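Local coordinates for protein monosaccharide-transporting ATPase (Actinobacillus succinogenes, PDB 5DTE) that probably serves a sugar ABC transporter as its periplasmic solute-binding protein and binds beta-D-allopyranose, at residues A[161-166]-A[173-178]; A[258-263]-A[306-311]; A[100-105]-A[110-115]. All blocks are in the same frame, centred on the assembly; numbering follows the deposited sequence.

Interaction 1 of 3, residues A[161-166]-A[173-178]. With ALL (beta-D-allopyranose), chain E.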
loop_
_atom_site.group_PDB
_atom_site.type_symbol
_atom_site.label_atom_id
_atom_site.label_comp_id
_atom_site.label_asym_id
_atom_site.label_seq_id
_atom_site.Cartn_x
_atom_site.Cartn_y
_atom_site.Cartn_z
ATOM N N ILE A 161 1.477 16.732 4.823
ATOM C CA ILE A 161 1.554 15.295 4.563
ATOM C C ILE A 161 1.016 14.411 5.700
ATOM O O ILE A 161 1.465 14.520 6.844
ATOM C CB ILE A 161 3.011 14.882 4.285
ATOM C CG1 ILE A 161 3.423 15.344 2.891
ATOM C CG2 ILE A 161 3.197 13.370 4.426
ATOM C CD1 ILE A 161 4.817 14.915 2.508
ATOM N N LEU A 162 0.065 13.532 5.391
ATOM C CA LEU A 162 -0.349 12.510 6.368
ATOM C C LEU A 162 0.354 11.176 6.056
ATOM O O LEU A 162 0.288 10.675 4.932
ATOM C CB LEU A 162 -1.878 12.312 6.387
ATOM C CG LEU A 162 -2.831 13.410 6.886
ATOM C CD1 LEU A 162 -4.215 13.198 6.304
ATOM C CD2 LEU A 162 -2.921 13.517 8.420
ATOM N N GLU A 163 1.014 10.601 7.057
ATOM C CA GLU A 163 1.845 9.419 6.842
ATOM C C GLU A 163 1.280 8.174 7.511
ATOM O O GLU A 163 0.362 8.246 8.333
ATOM C CB GLU A 163 3.252 9.667 7.364
ATOM C CG GLU A 163 3.649 11.118 7.305
ATOM C CD GLU A 163 4.800 11.427 8.221
ATOM O OE1 GLU A 163 5.499 10.476 8.637
ATOM O OE2 GLU A 163 4.977 12.619 8.553
ATOM N N GLY A 164 1.845 7.029 7.155
ATOM C CA GLY A 164 1.378 5.769 7.690
ATOM C C GLY A 164 2.073 5.440 8.993
ATOM O O GLY A 164 2.741 6.304 9.572
ATOM N N ILE A 165 1.895 4.204 9.460
ATOM C CA ILE A 165 2.633 3.706 10.617
ATOM C C ILE A 165 4.118 3.937 10.393
ATOM O O ILE A 165 4.691 3.379 9.454
ATOM C CB ILE A 165 2.394 2.191 10.871
ATOM C CG1 ILE A 165 0.926 1.920 11.183
ATOM C CG2 ILE A 165 3.227 1.721 12.014
ATOM C CD1 ILE A 165 0.633 0.468 11.408
ATOM N N PRO A 166 4.737 4.781 11.236
ATOM C CA PRO A 166 6.179 5.064 11.168
ATOM C C PRO A 166 7.015 3.797 10.956
ATOM O O PRO A 166 6.769 2.774 11.612
ATOM C CB PRO A 166 6.472 5.701 12.533
ATOM C CG PRO A 166 5.191 6.369 12.903
ATOM C CD PRO A 166 4.079 5.527 12.324
ATOM N N GLN A 173 8.473 5.447 1.700
ATOM C CA GLN A 173 8.693 5.578 0.248
ATOM C C GLN A 173 7.738 6.598 -0.396
ATOM O O GLN A 173 8.173 7.470 -1.156
ATOM C CB GLN A 173 8.545 4.229 -0.462
ATOM C CG GLN A 173 9.689 3.243 -0.254
ATOM C CD GLN A 173 11.053 3.818 -0.610
ATOM O OE1 GLN A 173 11.242 4.385 -1.685
ATOM N NE2 GLN A 173 12.015 3.667 0.297
ATOM N N ARG A 174 6.446 6.498 -0.091
ATOM C CA ARG A 174 5.464 7.434 -0.638
ATOM C C ARG A 174 5.723 8.880 -0.174
ATOM O O ARG A 174 5.543 9.835 -0.949
ATOM C CB ARG A 174 4.041 6.987 -0.267
ATOM C CG ARG A 174 3.650 5.686 -0.944
ATOM C CD ARG A 174 2.461 5.015 -0.311
ATOM N NE ARG A 174 2.372 3.613 -0.713
ATOM C CZ ARG A 174 1.459 2.760 -0.253
ATOM N NH1 ARG A 174 0.540 3.183 0.610
ATOM N NH2 ARG A 174 1.449 1.494 -0.665
ATOM N N LYS A 175 6.153 9.023 1.081
ATOM C CA LYS A 175 6.566 10.310 1.638
ATOM C C LYS A 175 7.750 10.884 0.844
ATOM O O LYS A 175 7.659 11.996 0.300
ATOM C CB LYS A 175 6.932 10.151 3.121
ATOM C CG LYS A 175 7.417 11.417 3.845
ATOM C CD LYS A 175 8.431 11.087 4.963
ATOM C CE LYS A 175 8.062 11.770 6.275
ATOM N NZ LYS A 175 7.696 13.218 6.089
ATOM N N GLY A 176 8.850 10.125 0.776
ATOM C CA GLY A 176 10.032 10.534 0.037
ATOM C C GLY A 176 9.686 10.888 -1.399
ATOM O O GLY A 176 10.246 11.838 -1.977
ATOM N N GLY A 177 8.756 10.120 -1.969
ATOM C CA GLY A 177 8.201 10.419 -3.280
ATOM C C GLY A 177 7.505 11.773 -3.339
ATOM O O GLY A 177 7.764 12.579 -4.228
ATOM N N ALA A 178 6.617 12.021 -2.384
ATOM C CA ALA A 178 5.938 13.303 -2.290
ATOM C C ALA A 178 6.948 14.448 -2.132
ATOM O O ALA A 178 6.930 15.411 -2.910
ATOM C CB ALA A 178 4.954 13.295 -1.132
HETATM C C1 ALL E . 0.363 -0.554 2.561
HETATM C C2 ALL E . -0.405 -0.911 1.304
HETATM C C3 ALL E . -1.717 -0.222 1.227
HETATM C C4 ALL E . -2.485 -0.303 2.508
HETATM C C5 ALL E . -1.617 0.267 3.617
HETATM C C6 ALL E . -2.330 0.431 4.920
HETATM O O1 ALL E . 1.456 -1.371 2.730
HETATM O O2 ALL E . 0.389 -0.492 0.173
HETATM O O3 ALL E . -1.485 1.192 0.937
HETATM O O4 ALL E . -3.711 0.436 2.397
HETATM O O5 ALL E . -0.490 -0.641 3.783
HETATM O O6 ALL E . -2.547 -0.840 5.495
#

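Interaction 2 of 3, residues A[258-263]-A[306-311]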
loop_
_atom_site.group_PDB
_atom_site.type_symbol
_atom_site.label_atom_id
_atom_site.label_comp_id
_atom_site.label_asym_id
_atom_site.label_seq_id
_atom_site.Cartn_x
_atom_site.Cartn_y
_atom_site.Cartn_z
ATOM N N TYR A 258 -15.230 9.468 -4.377
ATOM C CA TYR A 258 -14.872 10.827 -3.978
ATOM C C TYR A 258 -14.165 11.574 -5.111
ATOM O O TYR A 258 -14.419 12.749 -5.350
ATOM C CB TYR A 258 -13.979 10.812 -2.741
ATOM C CG TYR A 258 -14.699 10.831 -1.403
ATOM C CD1 TYR A 258 -16.066 10.585 -1.310
ATOM C CD2 TYR A 258 -14.001 11.130 -0.226
ATOM C CE1 TYR A 258 -16.710 10.613 -0.079
ATOM C CE2 TYR A 258 -14.631 11.153 0.998
ATOM C CZ TYR A 258 -15.984 10.895 1.067
ATOM O OH TYR A 258 -16.612 10.928 2.287
ATOM N N VAL A 259 -13.272 10.887 -5.806
ATOM C CA VAL A 259 -12.597 11.479 -6.951
ATOM C C VAL A 259 -13.601 11.875 -8.022
ATOM O O VAL A 259 -13.489 12.951 -8.608
ATOM C CB VAL A 259 -11.560 10.522 -7.545
ATOM C CG1 VAL A 259 -11.102 11.016 -8.889
ATOM C CG2 VAL A 259 -10.390 10.360 -6.579
ATOM N N LYS A 260 -14.588 11.012 -8.259
ATOM C CA LYS A 260 -15.658 11.323 -9.204
ATOM C C LYS A 260 -16.414 12.578 -8.793
ATOM O O LYS A 260 -16.631 13.470 -9.608
ATOM C CB LYS A 260 -16.641 10.164 -9.326
ATOM C CG LYS A 260 -16.427 9.277 -10.525
ATOM C CD LYS A 260 -17.171 7.987 -10.346
ATOM C CE LYS A 260 -16.402 6.848 -10.939
ATOM N NZ LYS A 260 -17.072 5.549 -10.630
ATOM N N GLN A 261 -16.808 12.642 -7.524
ATOM C CA GLN A 261 -17.614 13.752 -7.028
ATOM C C GLN A 261 -16.816 15.059 -6.909
ATOM O O GLN A 261 -17.396 16.146 -6.800
ATOM C CB GLN A 261 -18.226 13.404 -5.673
ATOM C CG GLN A 261 -18.881 12.032 -5.584
ATOM C CD GLN A 261 -19.284 11.684 -4.149
ATOM O OE1 GLN A 261 -19.260 10.517 -3.745
ATOM N NE2 GLN A 261 -19.660 12.706 -3.375
ATOM N N GLY A 262 -15.490 14.952 -6.937
ATOM C CA GLY A 262 -14.624 16.109 -6.774
ATOM C C GLY A 262 -14.144 16.307 -5.342
ATOM O O GLY A 262 -13.322 17.185 -5.075
ATOM N N LYS A 263 -14.654 15.494 -4.415
ATOM C CA LYS A 263 -14.253 15.573 -3.010
ATOM C C LYS A 263 -12.742 15.310 -2.852
ATOM O O LYS A 263 -12.107 15.800 -1.907
ATOM C CB LYS A 263 -15.051 14.579 -2.164
ATOM C CG LYS A 263 -16.552 14.854 -2.053
ATOM C CD LYS A 263 -17.188 14.058 -0.891
ATOM C CE LYS A 263 -18.691 14.301 -0.751
ATOM N NZ LYS A 263 -19.077 15.728 -0.491
ATOM N N GLU A 306 -10.888 12.896 -14.864
ATOM C CA GLU A 306 -11.104 12.479 -16.256
ATOM C C GLU A 306 -10.733 11.008 -16.487
ATOM O O GLU A 306 -11.245 10.366 -17.410
ATOM C CB GLU A 306 -10.353 13.389 -17.247
ATOM C CG GLU A 306 -11.246 13.806 -18.448
ATOM C CD GLU A 306 -10.829 15.111 -19.127
ATOM O OE1 GLU A 306 -9.612 15.384 -19.219
ATOM O OE2 GLU A 306 -11.723 15.867 -19.574
ATOM N N GLN A 307 -9.856 10.476 -15.643
ATOM C CA GLN A 307 -9.540 9.050 -15.659
ATOM C C GLN A 307 -10.574 8.349 -14.789
ATOM O O GLN A 307 -10.738 7.127 -14.818
ATOM C CB GLN A 307 -8.112 8.811 -15.153
ATOM C CG GLN A 307 -7.727 7.357 -14.883
ATOM C CD GLN A 307 -7.467 6.555 -16.146
ATOM O OE1 GLN A 307 -7.891 5.403 -16.259
ATOM N NE2 GLN A 307 -6.747 7.149 -17.093
ATOM N N SER A 308 -11.289 9.155 -14.015
ATOM C CA SER A 308 -12.353 8.647 -13.170
ATOM C C SER A 308 -13.494 8.107 -14.027
ATOM O O SER A 308 -14.294 7.271 -13.590
ATOM C CB SER A 308 -12.854 9.751 -12.250
ATOM O OG SER A 308 -13.602 9.205 -11.187
ATOM N N LYS A 309 -13.548 8.599 -15.264
ATOM C CA LYS A 309 -14.597 8.258 -16.212
ATOM C C LYS A 309 -14.549 6.770 -16.520
ATOM O O LYS A 309 -15.570 6.183 -16.894
ATOM C CB LYS A 309 -14.456 9.110 -17.481
ATOM C CG LYS A 309 -14.405 10.615 -17.167
ATOM C CD LYS A 309 -14.781 11.515 -18.338
ATOM C CE LYS A 309 -15.197 12.904 -17.829
ATOM N NZ LYS A 309 -15.489 13.903 -18.910
ATOM N N ASN A 310 -13.372 6.171 -16.301
ATOM C CA ASN A 310 -13.109 4.750 -16.552
ATOM C C ASN A 310 -13.382 3.825 -15.362
ATOM O O ASN A 310 -13.498 2.605 -15.519
ATOM C CB ASN A 310 -11.656 4.569 -17.009
ATOM C CG ASN A 310 -11.306 5.440 -18.215
ATOM O OD1 ASN A 310 -11.868 6.517 -18.398
ATOM N ND2 ASN A 310 -10.391 4.966 -19.048
ATOM N N TYR A 311 -13.485 4.411 -14.173
ATOM C CA TYR A 311 -13.719 3.651 -12.948
ATOM C C TYR A 311 -15.187 3.732 -12.493
ATOM O O TYR A 311 -16.131 3.635 -13.291
ATOM C CB TYR A 311 -12.785 4.152 -11.832
ATOM C CG TYR A 311 -11.347 3.693 -11.968
ATOM C CD1 TYR A 311 -10.834 2.702 -11.145
ATOM C CD2 TYR A 311 -10.507 4.238 -12.931
ATOM C CE1 TYR A 311 -9.518 2.263 -11.270
ATOM C CE2 TYR A 311 -9.193 3.806 -13.068
ATOM C CZ TYR A 311 -8.700 2.817 -12.233
ATOM O OH TYR A 311 -7.395 2.380 -12.356
ATOM O OXT TYR A 311 -15.475 3.887 -11.301
#

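Interaction 3 of 3, residues A[100-105]-A[110-115]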
loop_
_atom_site.group_PDB
_atom_site.type_symbol
_atom_site.label_atom_id
_atom_site.label_comp_id
_atom_site.label_asym_id
_atom_site.label_seq_id
_atom_site.Cartn_x
_atom_site.Cartn_y
_atom_site.Cartn_z
ATOM N N PRO A 100 14.412 -14.735 8.593
ATOM C CA PRO A 100 14.660 -16.124 8.999
ATOM C C PRO A 100 13.514 -17.036 8.614
ATOM O O PRO A 100 13.728 -18.225 8.374
ATOM C CB PRO A 100 14.790 -16.031 10.517
ATOM C CG PRO A 100 15.179 -14.625 10.770
ATOM C CD PRO A 100 14.429 -13.829 9.754
ATOM N N ALA A 101 12.315 -16.468 8.539
ATOM C CA ALA A 101 11.130 -17.205 8.123
ATOM C C ALA A 101 11.230 -17.656 6.672
ATOM O O ALA A 101 10.960 -18.817 6.354
ATOM C CB ALA A 101 9.888 -16.353 8.320
ATOM N N PHE A 102 11.615 -16.726 5.800
ATOM C CA PHE A 102 11.766 -17.000 4.375
ATOM C C PHE A 102 12.852 -18.041 4.094
ATOM O O PHE A 102 12.677 -18.916 3.242
ATOM C CB PHE A 102 12.067 -15.700 3.621
ATOM C CG PHE A 102 10.841 -14.989 3.151
ATOM C CD1 PHE A 102 10.479 -15.018 1.812
ATOM C CD2 PHE A 102 10.018 -14.319 4.057
ATOM C CE1 PHE A 102 9.325 -14.372 1.377
ATOM C CE2 PHE A 102 8.869 -13.672 3.637
ATOM C CZ PHE A 102 8.517 -13.699 2.292
ATOM N N GLN A 103 13.974 -17.966 4.804
ATOM C CA GLN A 103 15.044 -18.926 4.554
ATOM C C GLN A 103 14.816 -20.250 5.310
ATOM O O GLN A 103 15.591 -21.187 5.168
ATOM C CB GLN A 103 16.417 -18.325 4.894
ATOM C CG GLN A 103 16.589 -17.839 6.318
ATOM C CD GLN A 103 17.908 -17.111 6.520
ATOM O OE1 GLN A 103 18.791 -17.167 5.663
ATOM N NE2 GLN A 103 18.047 -16.421 7.656
ATOM N N LYS A 104 13.750 -20.334 6.097
ATOM C CA LYS A 104 13.253 -21.628 6.555
ATOM C C LYS A 104 12.370 -22.285 5.473
ATOM O O LYS A 104 12.333 -23.506 5.329
ATOM C CB LYS A 104 12.475 -21.459 7.860
ATOM C CG LYS A 104 11.981 -22.744 8.481
ATOM C CD LYS A 104 11.209 -22.453 9.770
ATOM C CE LYS A 104 10.936 -23.717 10.594
ATOM N NZ LYS A 104 10.349 -23.377 11.924
ATOM N N ALA A 105 11.685 -21.456 4.697
ATOM C CA ALA A 105 10.776 -21.928 3.661
ATOM C C ALA A 105 11.547 -22.418 2.472
ATOM O O ALA A 105 11.060 -23.254 1.719
ATOM C CB ALA A 105 9.806 -20.819 3.235
ATOM N N ILE A 110 9.610 -24.970 -0.149
ATOM C CA ILE A 110 8.334 -24.317 -0.418
ATOM C C ILE A 110 8.557 -22.940 -1.047
ATOM O O ILE A 110 9.151 -22.059 -0.421
ATOM C CB ILE A 110 7.513 -24.145 0.882
ATOM C CG1 ILE A 110 7.349 -25.485 1.600
ATOM C CG2 ILE A 110 6.160 -23.465 0.606
ATOM C CD1 ILE A 110 6.421 -25.426 2.826
ATOM N N PRO A 111 8.128 -22.759 -2.303
ATOM C CA PRO A 111 8.186 -21.423 -2.906
ATOM C C PRO A 111 7.394 -20.392 -2.100
ATOM O O PRO A 111 6.404 -20.732 -1.448
ATOM C CB PRO A 111 7.564 -21.625 -4.292
ATOM C CG PRO A 111 7.329 -23.111 -4.445
ATOM C CD PRO A 111 8.020 -23.811 -3.320
ATOM N N ILE A 112 7.827 -19.139 -2.147
ATOM C CA ILE A 112 7.247 -18.139 -1.287
ATOM C C ILE A 112 7.397 -16.747 -1.895
ATOM O O ILE A 112 8.485 -16.329 -2.278
ATOM C CB ILE A 112 7.892 -18.205 0.124
ATOM C CG1 ILE A 112 7.268 -17.173 1.062
ATOM C CG2 ILE A 112 9.405 -18.028 0.062
ATOM C CD1 ILE A 112 7.647 -17.369 2.520
ATOM N N ILE A 113 6.279 -16.045 -1.988
ATOM C CA ILE A 113 6.213 -14.737 -2.631
ATOM C C ILE A 113 6.034 -13.625 -1.618
ATOM O O ILE A 113 5.068 -13.605 -0.863
ATOM C CB ILE A 113 5.035 -14.640 -3.652
ATOM C CG1 ILE A 113 5.145 -15.724 -4.723
ATOM C CG2 ILE A 113 5.000 -13.269 -4.290
ATOM C CD1 ILE A 113 6.589 -16.003 -5.174
ATOM N N ASP A 114 6.962 -12.683 -1.620
ATOM C CA ASP A 114 6.857 -11.520 -0.764
ATOM C C ASP A 114 5.968 -10.459 -1.454
ATOM O O ASP A 114 6.390 -9.798 -2.406
ATOM C CB ASP A 114 8.268 -11.010 -0.448
ATOM C CG ASP A 114 8.288 -9.588 0.071
ATOM O OD1 ASP A 114 7.356 -9.220 0.812
ATOM O OD2 ASP A 114 9.237 -8.838 -0.269
ATOM N N LEU A 115 4.729 -10.320 -0.977
ATOM C CA LEU A 115 3.762 -9.374 -1.553
ATOM C C LEU A 115 3.707 -8.062 -0.768
ATOM O O LEU A 115 3.943 -8.060 0.433
ATOM C CB LEU A 115 2.361 -10.012 -1.604
ATOM C CG LEU A 115 1.137 -9.245 -2.128
ATOM C CD1 LEU A 115 1.276 -8.938 -3.612
ATOM C CD2 LEU A 115 -0.144 -10.039 -1.890
#

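Interaction 1 of 3, residues A[161-166]-A[173-178]
Glu-163, at the end of strand 157-163, and Lys-175, on helix 169-182, form the closest backbone pair of the two segments, with their CA atoms 7.1 Å apart, which leaves side chains alone to bridge the gap. Lys-175 turns CG anti to its backbone N (chi1 179°), and its chain then bends so that it meets the otherwise extended glutamate obliquely. Lys-175 CE lies 3.7 Å from Glu-163 OE1. The charged ends, Lys-175 NZ and Glu-163 OE2, form a long salt bridge at 3.7 Å, and a doubtful one, because the place of OE2 is less sure. Lys-175 NZ also makes a weak hydrogen bond to Ser-193 OG of the neighbouring strand 188-195. Deeper in, the contact is purely apolar: Ile-161 CD1 reaches Ala-178 CB at 4.0 Å, and Phe-221 of strand 219-222 touches both side chains.

Arg-174, one residue before Lys-175, serves the sugar instead of the strand. Extended from CG to NE, it brings its guanidinium edge to the allopyranose, with O3 in the guanidinium plane. NH1 donates to O3 of the sugar at 2.9 Å and 159°; the modelled separation of NH2 from O2 is implausibly short and its exact length doubtful. Ala-223 O also accepts from NH1, and Asn-138 OD1 from NH2, which would fix the rotation of the group. The arrangement is that of a beta-alpha-beta unit, strand 157-163, helix 169-182 and strand 188-195, whose helix contributes an arginine to the sugar pocket.

Interaction 2 of 3, residues A[258-263]-A[306-311]
Tyr-311, the C-terminal residue that meets Lys-260 through its carboxylate, has Gln-307 OE1 at the edge of its ring and in the ring plane, while Val-301 and Val-303 of strand 301-303 also touch the side chain. The ring is tethered at its far end, where OH is hydrogen-bonded to Asp-269. On the other segment, Lys-263 CD lies 3.5 Å above one face of the Tyr-258 ring, offset toward the rim. Between the segments, Lys-260 NZ and the terminal carboxylate atom Tyr-311 OXT are modelled as a salt bridge, but their separation of 2.4 Å is too short, so its details are doubtful. The contact joins the C-terminal end of helix 253-261 to a short 3-10 turn, 308-310, in the tail that follows strand 301-303. Gly-262 ends the helix with a positive phi of 96°. Lys-305 NZ, just ahead of the tail segment, donates to Lys-260 O at this helix end. Ser-308 faces the helix; a chi1 of -164° swings its hydroxyl away from its own N, and OG comes to 3.8 Å from Val-259 CG1. Tyr-311 N donates to Ser-308 O at 3.0 Å.

Interaction 3 of 3, residues A[100-105]-A[110-115]
Ile-112 meets Phe-102 through two torsions: chi1, at -179°, turns CG1 to the ring, and the extended chi2 of 168° carries CD1 on over its face. The same chi1 leaves CG2 flanked by both backbone neighbours of CA, also against the ring. The two residues belong to a beta-alpha-beta crossover, strand 87-90, helix 99-105 and strand 112-115, in which the helix lies over one side of the six-stranded parallel sheet. The short axes of helix 100-105 and strand 112-115 approach to 9.9 Å and run nearly antiparallel, at 154°, as expected when a helix returns the chain to the start of the next parallel strand.

Ile-112 CD1 sits 3.6 Å from the centroid of the Phe-102 ring, close to the ring normal, a CH-pi contact over the face. The isoleucine continues along the ring, with CG1 3.5 Å from Phe-102 CE1 and CG2 3.6 Å from Phe-102 CD1. Further along the strand, Asp-114 CB meets Phe-102 CZ at 3.8 Å, and the carboxylate plane stands almost perpendicular to the ring. Asp-114 OD2 accepts from Leu-119 N, so this buried acid has a backbone partner; its side chain is about 10 Å from the bound sugar. Val-90 of the preceding strand also touches Phe-102. Where the helix ends, Ala-105 CB lies 4.1 Å from Ile-112 CD1. The turn into the strand is closed by Ile-110 N donating to Ala-105 O at 2.9 Å and 150°.

Overall arrangement
The three contacts come along the chain in the order interaction 3, interaction 1, interaction 2, one closing before the next opens, and none touches another. Interaction 3 belongs to the six-stranded parallel sheet and interaction 1 to the four-stranded one; their centres are 27 Å apart, and allopyranose binds between these two lobes of the periplasmic binding protein fold. Both pack a helix against a strand of a beta-alpha-beta unit. Interaction 2, 23 Å between centres from interaction 1 and 39 Å from interaction 3, instead fastens the C-terminal tail to helix 253-261, which follows the last strand of the four-stranded sheet. Of the three, interaction 1 alone contains a pocket residue.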